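Local coordinates for Lmo2125 protein (Listeria monocytogenes serovar 1/2a, PDB 5TU0), which binds maltose and probably delivers it, as the solute-binding lipoprotein of a sugar transport system, to a transporter in the cell membrane, at residues Val84-Tyr92 against Trp291-Lys299; Tyr107-Thr115 against Leu304-Ala313. The protein carries 2 engineered substitutions. One frame throughout, in Å; residues are numbered along the deposited sequence.

Contact 1: residues Val84-Tyr92 against Trp291-Lys299; sequences VKLGNKDDY and WLDYVTNQK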
loop_
_atom_site.group_PDB
_atom_site.type_symbol
_atom_site.label_atom_id
_atom_site.label_comp_id
_atom_site.label_asym_id
_atom_site.label_seq_id
_atom_site.Cartn_x
_atom_site.Cartn_y
_atom_site.Cartn_z
ATOM N N VAL A 84 19.221 10.012 -5.983
ATOM C CA VAL A 84 19.839 8.824 -6.593
ATOM C C VAL A 84 19.354 8.640 -8.011
ATOM O O VAL A 84 18.347 9.253 -8.430
ATOM C CB VAL A 84 19.526 7.540 -5.791
ATOM C CG1 VAL A 84 20.201 7.595 -4.426
ATOM C CG2 VAL A 84 18.010 7.338 -5.637
ATOM N N LYS A 85 20.065 7.795 -8.745
ATOM C CA LYS A 85 19.704 7.488 -10.127
ATOM C C LYS A 85 19.074 6.112 -10.166
ATOM O O LYS A 85 19.340 5.270 -9.294
ATOM C CB LYS A 85 20.924 7.516 -11.038
ATOM C CG LYS A 85 21.692 8.829 -11.036
ATOM C CD LYS A 85 22.855 8.765 -12.015
ATOM C CE LYS A 85 23.719 10.020 -11.965
ATOM N NZ LYS A 85 22.938 11.247 -12.288
ATOM N N LEU A 86 18.237 5.888 -11.181
ATOM C CA LEU A 86 17.601 4.592 -11.395
ATOM C C LEU A 86 18.350 3.835 -12.488
ATOM O O LEU A 86 18.037 3.956 -13.674
ATOM C CB LEU A 86 16.138 4.763 -11.775
ATOM C CG LEU A 86 15.281 5.513 -10.765
ATOM C CD1 LEU A 86 13.855 5.603 -11.285
ATOM C CD2 LEU A 86 15.326 4.840 -9.406
ATOM N N GLY A 87 19.345 3.048 -12.076
ATOM C CA GLY A 87 20.141 2.264 -13.015
ATOM C C GLY A 87 19.300 1.286 -13.811
ATOM O O GLY A 87 19.609 0.981 -14.971
ATOM N N ASN A 88 18.224 0.814 -13.192
ATOM C CA ASN A 88 17.302 -0.132 -13.824
ATOM C C ASN A 88 16.037 0.536 -14.319
ATOM O O ASN A 88 14.986 -0.090 -14.355
ATOM C CB ASN A 88 16.968 -1.228 -12.836
ATOM C CG ASN A 88 18.199 -1.976 -12.419
ATOM O OD1 ASN A 88 18.900 -2.506 -13.274
ATOM N ND2 ASN A 88 18.498 -1.994 -11.129
ATOM N N LYS A 89 16.160 1.790 -14.746
ATOM C CA LYS A 89 15.016 2.569 -15.253
ATOM C C LYS A 89 14.272 1.858 -16.396
ATOM O O LYS A 89 13.041 1.904 -16.465
ATOM C CB LYS A 89 15.500 3.948 -15.732
ATOM C CG LYS A 89 14.385 4.937 -16.058
ATOM C CD LYS A 89 14.925 6.204 -16.713
ATOM C CE LYS A 89 13.787 7.144 -17.092
ATOM N NZ LYS A 89 14.243 8.224 -18.008
ATOM N N ASP A 90 15.018 1.200 -17.288
ATOM C CA ASP A 90 14.402 0.496 -18.426
ATOM C C ASP A 90 13.481 -0.632 -17.984
ATOM O O ASP A 90 12.686 -1.110 -18.763
ATOM C CB ASP A 90 15.470 -0.072 -19.386
ATOM C CG ASP A 90 16.183 1.001 -20.168
ATOM O OD1 ASP A 90 15.675 2.139 -20.222
ATOM O OD2 ASP A 90 17.244 0.697 -20.766
ATOM N N ASP A 91 13.607 -1.046 -16.729
ATOM C CA ASP A 91 12.787 -2.115 -16.174
ATOM C C ASP A 91 11.742 -1.607 -15.181
ATOM O O ASP A 91 11.197 -2.397 -14.412
ATOM C CB ASP A 91 13.688 -3.158 -15.504
ATOM C CG ASP A 91 14.679 -3.779 -16.469
ATOM O OD1 ASP A 91 14.305 -4.103 -17.617
ATOM O OD2 ASP A 91 15.841 -3.965 -16.060
ATOM N N TYR A 92 11.458 -0.304 -15.196
ATOM C CA TYR A 92 10.439 0.272 -14.321
ATOM C C TYR A 92 9.359 1.029 -15.106
ATOM O O TYR A 92 9.681 1.826 -15.999
ATOM C CB TYR A 92 11.024 1.323 -13.378
ATOM C CG TYR A 92 11.944 0.872 -12.259
ATOM C CD1 TYR A 92 11.611 -0.189 -11.428
ATOM C CD2 TYR A 92 13.072 1.629 -11.937
ATOM C CE1 TYR A 92 12.442 -0.560 -10.375
ATOM C CE2 TYR A 92 13.910 1.273 -10.889
ATOM C CZ TYR A 92 13.592 0.183 -10.108
ATOM O OH TYR A 92 14.419 -0.142 -9.054
ATOM N N TRP A 291 24.923 -0.118 -4.988
ATOM C CA TRP A 291 24.057 -1.065 -4.248
ATOM C C TRP A 291 22.608 -0.991 -4.714
ATOM O O TRP A 291 21.980 -2.013 -4.925
ATOM C CB TRP A 291 24.131 -0.846 -2.729
ATOM C CG TRP A 291 23.199 -1.754 -1.981
ATOM C CD1 TRP A 291 21.942 -1.455 -1.539
ATOM C CD2 TRP A 291 23.425 -3.122 -1.648
ATOM N NE1 TRP A 291 21.377 -2.547 -0.932
ATOM C CE2 TRP A 291 22.273 -3.588 -0.988
ATOM C CE3 TRP A 291 24.494 -4.003 -1.845
ATOM C CZ2 TRP A 291 22.166 -4.896 -0.505
ATOM C CZ3 TRP A 291 24.389 -5.306 -1.361
ATOM C CH2 TRP A 291 23.225 -5.738 -0.702
ATOM N N LEU A 292 22.074 0.221 -4.857
ATOM C CA LEU A 292 20.705 0.368 -5.342
ATOM C C LEU A 292 20.506 -0.284 -6.723
ATOM O O LEU A 292 19.497 -0.964 -6.957
ATOM C CB LEU A 292 20.268 1.843 -5.369
ATOM C CG LEU A 292 19.567 2.383 -4.115
ATOM C CD1 LEU A 292 20.413 2.202 -2.863
ATOM C CD2 LEU A 292 19.175 3.846 -4.288
ATOM N N ASP A 293 21.470 -0.065 -7.622
ATOM C CA ASP A 293 21.431 -0.620 -8.987
ATOM C C ASP A 293 21.557 -2.139 -8.966
ATOM O O ASP A 293 20.983 -2.829 -9.819
ATOM C CB ASP A 293 22.557 -0.029 -9.858
ATOM C CG ASP A 293 22.360 1.464 -10.153
ATOM O OD1 ASP A 293 21.252 1.997 -9.916
ATOM O OD2 ASP A 293 23.323 2.108 -10.625
ATOM N N TYR A 294 22.351 -2.644 -8.026
ATOM C CA TYR A 294 22.507 -4.084 -7.833
ATOM C C TYR A 294 21.226 -4.743 -7.282
ATOM O O TYR A 294 20.651 -5.657 -7.901
ATOM C CB TYR A 294 23.655 -4.339 -6.852
ATOM C CG TYR A 294 23.878 -5.787 -6.471
ATOM C CD1 TYR A 294 24.556 -6.648 -7.321
ATOM C CD2 TYR A 294 23.449 -6.287 -5.240
ATOM C CE1 TYR A 294 24.782 -7.980 -6.973
ATOM C CE2 TYR A 294 23.670 -7.624 -4.887
ATOM C CZ TYR A 294 24.342 -8.462 -5.764
ATOM O OH TYR A 294 24.576 -9.790 -5.457
ATOM N N VAL A 295 20.774 -4.276 -6.120
ATOM C CA VAL A 295 19.646 -4.907 -5.435
ATOM C C VAL A 295 18.328 -4.810 -6.224
ATOM O O VAL A 295 17.423 -5.624 -6.019
ATOM C CB VAL A 295 19.500 -4.386 -3.969
ATOM C CG1 VAL A 295 18.953 -2.967 -3.931
ATOM C CG2 VAL A 295 18.571 -5.271 -3.154
ATOM N N THR A 296 18.230 -3.833 -7.134
ATOM C CA THR A 296 17.029 -3.672 -7.960
ATOM C C THR A 296 17.181 -4.265 -9.373
ATOM O O THR A 296 16.289 -4.082 -10.206
ATOM C CB THR A 296 16.518 -2.201 -8.023
ATOM O OG1 THR A 296 17.509 -1.348 -8.611
ATOM C CG2 THR A 296 16.178 -1.697 -6.652
ATOM N N ASN A 297 18.277 -4.985 -9.656
ATOM C CA ASN A 297 18.391 -5.618 -10.975
ATOM C C ASN A 297 17.512 -6.873 -11.004
ATOM O O ASN A 297 16.966 -7.288 -9.972
ATOM C CB ASN A 297 19.848 -5.873 -11.425
ATOM C CG ASN A 297 20.562 -6.977 -10.648
ATOM O OD1 ASN A 297 19.954 -7.846 -10.046
ATOM N ND2 ASN A 297 21.891 -6.927 -10.680
ATOM N N GLN A 298 17.368 -7.474 -12.176
ATOM C CA GLN A 298 16.480 -8.635 -12.322
ATOM C C GLN A 298 16.861 -9.830 -11.453
ATOM O O GLN A 298 16.009 -10.401 -10.799
ATOM C CB GLN A 298 16.411 -9.084 -13.780
ATOM C CG GLN A 298 15.490 -10.286 -13.983
ATOM C CD GLN A 298 15.357 -10.688 -15.433
ATOM O OE1 GLN A 298 15.914 -10.054 -16.319
ATOM N NE2 GLN A 298 14.589 -11.741 -15.678
ATOM N N LYS A 299 18.136 -10.203 -11.455
ATOM C CA LYS A 299 18.597 -11.347 -10.666
ATOM C C LYS A 299 18.245 -11.203 -9.174
ATOM O O LYS A 299 17.645 -12.105 -8.575
ATOM C CB LYS A 299 20.124 -11.537 -10.834
ATOM C CG LYS A 299 20.689 -12.765 -10.130
ATOM C CD LYS A 299 22.168 -12.971 -10.447
ATOM C CE LYS A 299 22.716 -14.245 -9.820
ATOM N NZ LYS A 299 22.697 -14.198 -8.328
HETATM O O HOH W 1 19.048 2.448 -8.688
HETATM O O HOH W 2 17.243 1.253 -10.270
#
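The side-chain amide of Asn88 forms the main polar link between the loop Val84-Tyr92 and the C-terminal end of helix 285-295. Its ND2 donates twice, to Thr296 OG1 at 2.8 Å and to the backbone carbonyl of Asp293, where ND2 to O is 2.9 Å. Both acceptors lie close to the amide plane, so the pair of bonds fixes the rotation of the group. Thr296 OG1 is itself turned back, between its own backbone N and carbonyl carbon (chi1 62°), and donates to Leu292 O over 2.6 Å. That carbonyl also accepts from Thr296 N, on the opposite face of its plane.

Weaker and water-mediated links flank these bonds. Gly87 N makes a weak, bent bond of 3.1 Å to Asp293 OD1, and one water donates to both Lys85 O and the same OD1. A second water accepts from Asn88 N and donates to Thr296 OG1.

Apolar contact is slight: Leu292 CD2 sits against both methyls of Val84, 3.9 Å from CG1, the two side chains crossing at about a right angle. Tyr92 brings its OH to Thr296 CB at 3.1 Å, while that hydroxyl bonds to Pro110 O.

The arrangement is a loop asparagine hydrogen-bonded to a backbone carbonyl in the last turn of helix 285-295, at the junction where Asn297 N-caps helix 298-308.

Contact 2: residues Tyr107-Thr115 against Leu304-Ala313; sequences YGAPAIIET and LYDMTNEVPA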
loop_
_atom_site.group_PDB
_atom_site.type_symbol
_atom_site.label_atom_id
_atom_site.label_comp_id
_atom_site.label_asym_id
_atom_site.label_seq_id
_atom_site.Cartn_x
_atom_site.Cartn_y
_atom_site.Cartn_z
ATOM N N TYR A 107 14.483 10.087 -5.016
ATOM C CA TYR A 107 15.037 9.770 -3.687
ATOM C C TYR A 107 15.073 8.277 -3.270
ATOM O O TYR A 107 15.330 7.952 -2.109
ATOM C CB TYR A 107 14.335 10.602 -2.626
ATOM C CG TYR A 107 14.589 12.079 -2.737
ATOM C CD1 TYR A 107 15.843 12.615 -2.424
ATOM C CD2 TYR A 107 13.569 12.968 -3.099
ATOM C CE1 TYR A 107 16.085 13.975 -2.501
ATOM C CE2 TYR A 107 13.811 14.324 -3.180
ATOM C CZ TYR A 107 15.066 14.823 -2.872
ATOM O OH TYR A 107 15.322 16.166 -2.942
ATOM N N GLY A 108 14.865 7.385 -4.222
ATOM C CA GLY A 108 14.942 5.971 -3.957
ATOM C C GLY A 108 14.815 5.157 -5.203
ATOM O O GLY A 108 14.533 5.697 -6.276
ATOM N N ALA A 109 15.031 3.851 -5.054
ATOM C CA ALA A 109 14.923 2.901 -6.148
ATOM C C ALA A 109 13.826 1.906 -5.781
ATOM O O ALA A 109 13.951 1.196 -4.785
ATOM C CB ALA A 109 16.253 2.188 -6.350
ATOM N N PRO A 110 12.743 1.836 -6.582
ATOM C CA PRO A 110 11.647 0.908 -6.260
ATOM C C PRO A 110 12.086 -0.540 -6.181
ATOM O O PRO A 110 12.852 -0.997 -7.047
ATOM C CB PRO A 110 10.672 1.085 -7.425
ATOM C CG PRO A 110 10.996 2.389 -8.007
ATOM C CD PRO A 110 12.428 2.679 -7.742
ATOM N N ALA A 111 11.571 -1.249 -5.170
ATOM C CA ALA A 111 11.949 -2.618 -4.913
ATOM C C ALA A 111 10.786 -3.611 -4.736
ATOM O O ALA A 111 10.893 -4.763 -5.181
ATOM C CB ALA A 111 12.816 -2.643 -3.674
ATOM N N ILE A 112 9.702 -3.171 -4.085
ATOM C CA ILE A 112 8.568 -4.018 -3.776
ATOM C C ILE A 112 7.290 -3.260 -4.054
ATOM O O ILE A 112 7.206 -2.078 -3.752
ATOM C CB ILE A 112 8.577 -4.415 -2.284
ATOM C CG1 ILE A 112 9.793 -5.309 -1.971
ATOM C CG2 ILE A 112 7.285 -5.131 -1.880
ATOM C CD1 ILE A 112 9.956 -5.644 -0.503
ATOM N N ILE A 113 6.306 -3.936 -4.636
ATOM C CA ILE A 113 5.002 -3.320 -4.865
ATOM C C ILE A 113 3.968 -4.101 -4.093
ATOM O O ILE A 113 4.130 -5.279 -3.856
ATOM C CB ILE A 113 4.578 -3.263 -6.357
ATOM C CG1 ILE A 113 4.522 -4.671 -6.994
ATOM C CG2 ILE A 113 5.521 -2.345 -7.123
ATOM C CD1 ILE A 113 3.637 -4.769 -8.226
ATOM N N GLU A 114 2.919 -3.414 -3.678
ATOM C CA GLU A 114 1.806 -4.067 -3.024
ATOM C C GLU A 114 0.565 -3.207 -3.101
ATOM O O GLU A 114 0.654 -2.003 -3.269
ATOM C CB GLU A 114 2.118 -4.443 -1.574
ATOM C CG GLU A 114 2.505 -3.309 -0.657
ATOM C CD GLU A 114 2.511 -3.725 0.810
ATOM O OE1 GLU A 114 2.478 -4.956 1.112
ATOM O OE2 GLU A 114 2.525 -2.814 1.667
ATOM N N THR A 115 -0.587 -3.851 -3.027
ATOM C CA THR A 115 -1.834 -3.138 -3.025
ATOM C C THR A 115 -2.874 -4.096 -2.477
ATOM O O THR A 115 -2.585 -5.283 -2.248
ATOM C CB THR A 115 -2.236 -2.631 -4.433
ATOM O OG1 THR A 115 -3.385 -1.780 -4.331
ATOM C CG2 THR A 115 -2.561 -3.773 -5.381
ATOM N N LEU A 304 14.777 -11.868 -4.276
ATOM C CA LEU A 304 13.905 -11.264 -3.250
ATOM C C LEU A 304 12.568 -11.995 -3.206
ATOM O O LEU A 304 12.103 -12.389 -2.134
ATOM C CB LEU A 304 13.662 -9.774 -3.518
ATOM C CG LEU A 304 12.692 -9.070 -2.552
ATOM C CD1 LEU A 304 13.259 -9.010 -1.144
ATOM C CD2 LEU A 304 12.365 -7.678 -3.069
ATOM N N TYR A 305 11.954 -12.182 -4.371
ATOM C CA TYR A 305 10.669 -12.874 -4.440
ATOM C C TYR A 305 10.785 -14.320 -3.969
ATOM O O TYR A 305 9.913 -14.836 -3.266
ATOM C CB TYR A 305 10.088 -12.846 -5.857
ATOM C CG TYR A 305 8.775 -13.592 -5.940
ATOM C CD1 TYR A 305 7.603 -13.019 -5.452
ATOM C CD2 TYR A 305 8.707 -14.880 -6.469
ATOM C CE1 TYR A 305 6.400 -13.699 -5.492
ATOM C CE2 TYR A 305 7.500 -15.566 -6.515
ATOM C CZ TYR A 305 6.349 -14.955 -6.027
ATOM O OH TYR A 305 5.146 -15.608 -6.066
ATOM N N ASP A 306 11.867 -14.973 -4.378
ATOM C CA ASP A 306 12.094 -16.344 -3.977
ATOM C C ASP A 306 12.174 -16.498 -2.454
ATOM O O ASP A 306 11.640 -17.452 -1.908
ATOM C CB ASP A 306 13.390 -16.883 -4.613
ATOM C CG ASP A 306 13.266 -17.152 -6.116
ATOM O OD1 ASP A 306 12.146 -17.252 -6.647
ATOM O OD2 ASP A 306 14.316 -17.307 -6.776
ATOM N N MET A 307 12.814 -15.539 -1.800
ATOM C CA MET A 307 13.030 -15.565 -0.360
ATOM C C MET A 307 11.872 -15.091 0.514
ATOM O O MET A 307 11.630 -15.638 1.591
ATOM C CB MET A 307 14.236 -14.674 -0.052
ATOM C CG MET A 307 15.531 -15.229 -0.602
ATOM S SD MET A 307 15.969 -16.748 0.244
ATOM C CE MET A 307 16.408 -16.122 1.861
ATOM N N THR A 308 11.146 -14.096 0.030
ATOM C CA THR A 308 10.126 -13.404 0.848
ATOM C C THR A 308 8.704 -13.411 0.334
ATOM O O THR A 308 7.808 -13.063 1.079
ATOM C CB THR A 308 10.510 -11.914 0.970
ATOM O OG1 THR A 308 10.421 -11.292 -0.320
ATOM C CG2 THR A 308 11.923 -11.759 1.510
ATOM N N ASN A 309 8.507 -13.789 -0.927
ATOM C CA ASN A 309 7.197 -13.759 -1.587
ATOM C C ASN A 309 6.663 -12.333 -1.793
ATOM O O ASN A 309 5.503 -12.165 -2.137
ATOM C CB ASN A 309 6.137 -14.656 -0.895
ATOM C CG ASN A 309 6.350 -16.137 -1.163
ATOM O OD1 ASN A 309 5.458 -16.941 -0.934
ATOM N ND2 ASN A 309 7.519 -16.500 -1.658
ATOM N N GLU A 310 7.510 -11.321 -1.609
ATOM C CA GLU A 310 7.091 -9.946 -1.877
ATOM C C GLU A 310 7.264 -9.690 -3.361
ATOM O O GLU A 310 8.246 -10.108 -3.958
ATOM C CB GLU A 310 7.839 -8.962 -0.985
ATOM C CG GLU A 310 7.467 -9.205 0.477
ATOM C CD GLU A 310 7.821 -8.072 1.391
ATOM O OE1 GLU A 310 7.353 -6.956 1.146
ATOM O OE2 GLU A 310 8.527 -8.309 2.386
ATOM N N VAL A 311 6.290 -9.013 -3.955
ATOM C CA VAL A 311 6.268 -8.787 -5.386
ATOM C C VAL A 311 7.291 -7.750 -5.835
ATOM O O VAL A 311 7.275 -6.621 -5.355
ATOM C CB VAL A 311 4.862 -8.378 -5.854
ATOM C CG1 VAL A 311 4.839 -8.185 -7.358
ATOM C CG2 VAL A 311 3.854 -9.443 -5.420
ATOM N N PRO A 312 8.177 -8.127 -6.771
ATOM C CA PRO A 312 9.202 -7.188 -7.230
ATOM C C PRO A 312 8.693 -5.996 -8.026
ATOM O O PRO A 312 7.730 -6.116 -8.777
ATOM C CB PRO A 312 10.089 -8.033 -8.161
ATOM C CG PRO A 312 9.701 -9.439 -7.949
ATOM C CD PRO A 312 8.325 -9.461 -7.378
ATOM N N ALA A 313 9.396 -4.877 -7.887
ATOM C CA ALA A 313 9.125 -3.661 -8.646
ATOM C C ALA A 313 9.692 -3.798 -10.059
ATOM O O ALA A 313 9.066 -3.375 -11.022
ATOM C CB ALA A 313 9.743 -2.459 -7.957
HETATM O O HOH W 3 4.281 -7.712 -2.228
HETATM O O HOH W 4 4.755 -6.660 0.148
#
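Ala313 presses its methyl group against the backbone of strand 105-121 at Pro110 and Ala111. Its CB lies 3.5 Å from Pro110 C and also meets Pro110 CB, filling the angle where the chain passes from the proline into the bulge. Beside it, Ala313 N donates to Ala111 O from well above the carbonyl plane, whereas Ile113 N donates nearly straight to Val311 O, 2.9 Å away (N-H...O angle 164°), tilted only a little from the carbonyl plane.

On one side of this short pairing, Ile112 fits between Leu304 and the carboxylate end of Glu310. Its CG1 meets Leu304 CD2 roughly crosswise at 3.7 Å, and its CD1 runs on to Glu310 OE1 at 3.3 Å. Ile112 CG2 touches the same oxygen, so the two methyls lie against the carboxylate. The other oxygen, OE2, is held by Tyr19 OH, and helix 17-34 covers this side through Tyr19 and Tyr22.

Ile113 and Val311 fill the other side. With CG1 between its backbone N and carbonyl carbon (chi1 59°), Ile113 lays that atom on Val311 CG1 at 3.5 Å, and its CD1 reaches the same methyl; Val332 and Ile333 of helix 327-336 back the valine.

Two waters extend the join, one between Ile113 O and Val311 N, the other donating to both Glu114 OE1 and Glu310 OE1. The whole is a short, weakly bonded antiparallel pairing, with Ile112 and Pro312 as a non-hydrogen-bonded pair, at a classic beta bulge where Ala111 and Ile112 both face Lys274; two residues on from Ile112 the same strand carries Glu114, which contacts the bound sugar.

The centres of the two contacts lie 12 Å apart, on the same side of the chain's centre. Their segments alternate along the sequence (84-92, 107-115, 291-299, 304-313), 199 residues separating those of contact 1 and 189 those of contact 2. Helix 298-308 begins in contact 1 and ends in contact 2; strand 105-121 of the mixed sheet supplies one side of contact 2 and packs on contact 1 through Ile106 and Ala109. They touch where Leu86 CD2 packs on Gly108 O at 3.3 Å. Contact 1 is the more peripheral, while contact 2 is buried and reaches the maltose pocket through Glu114; together they join distant parts of the sequence within what is probably one lobe of the two-lobed solute-binding fold.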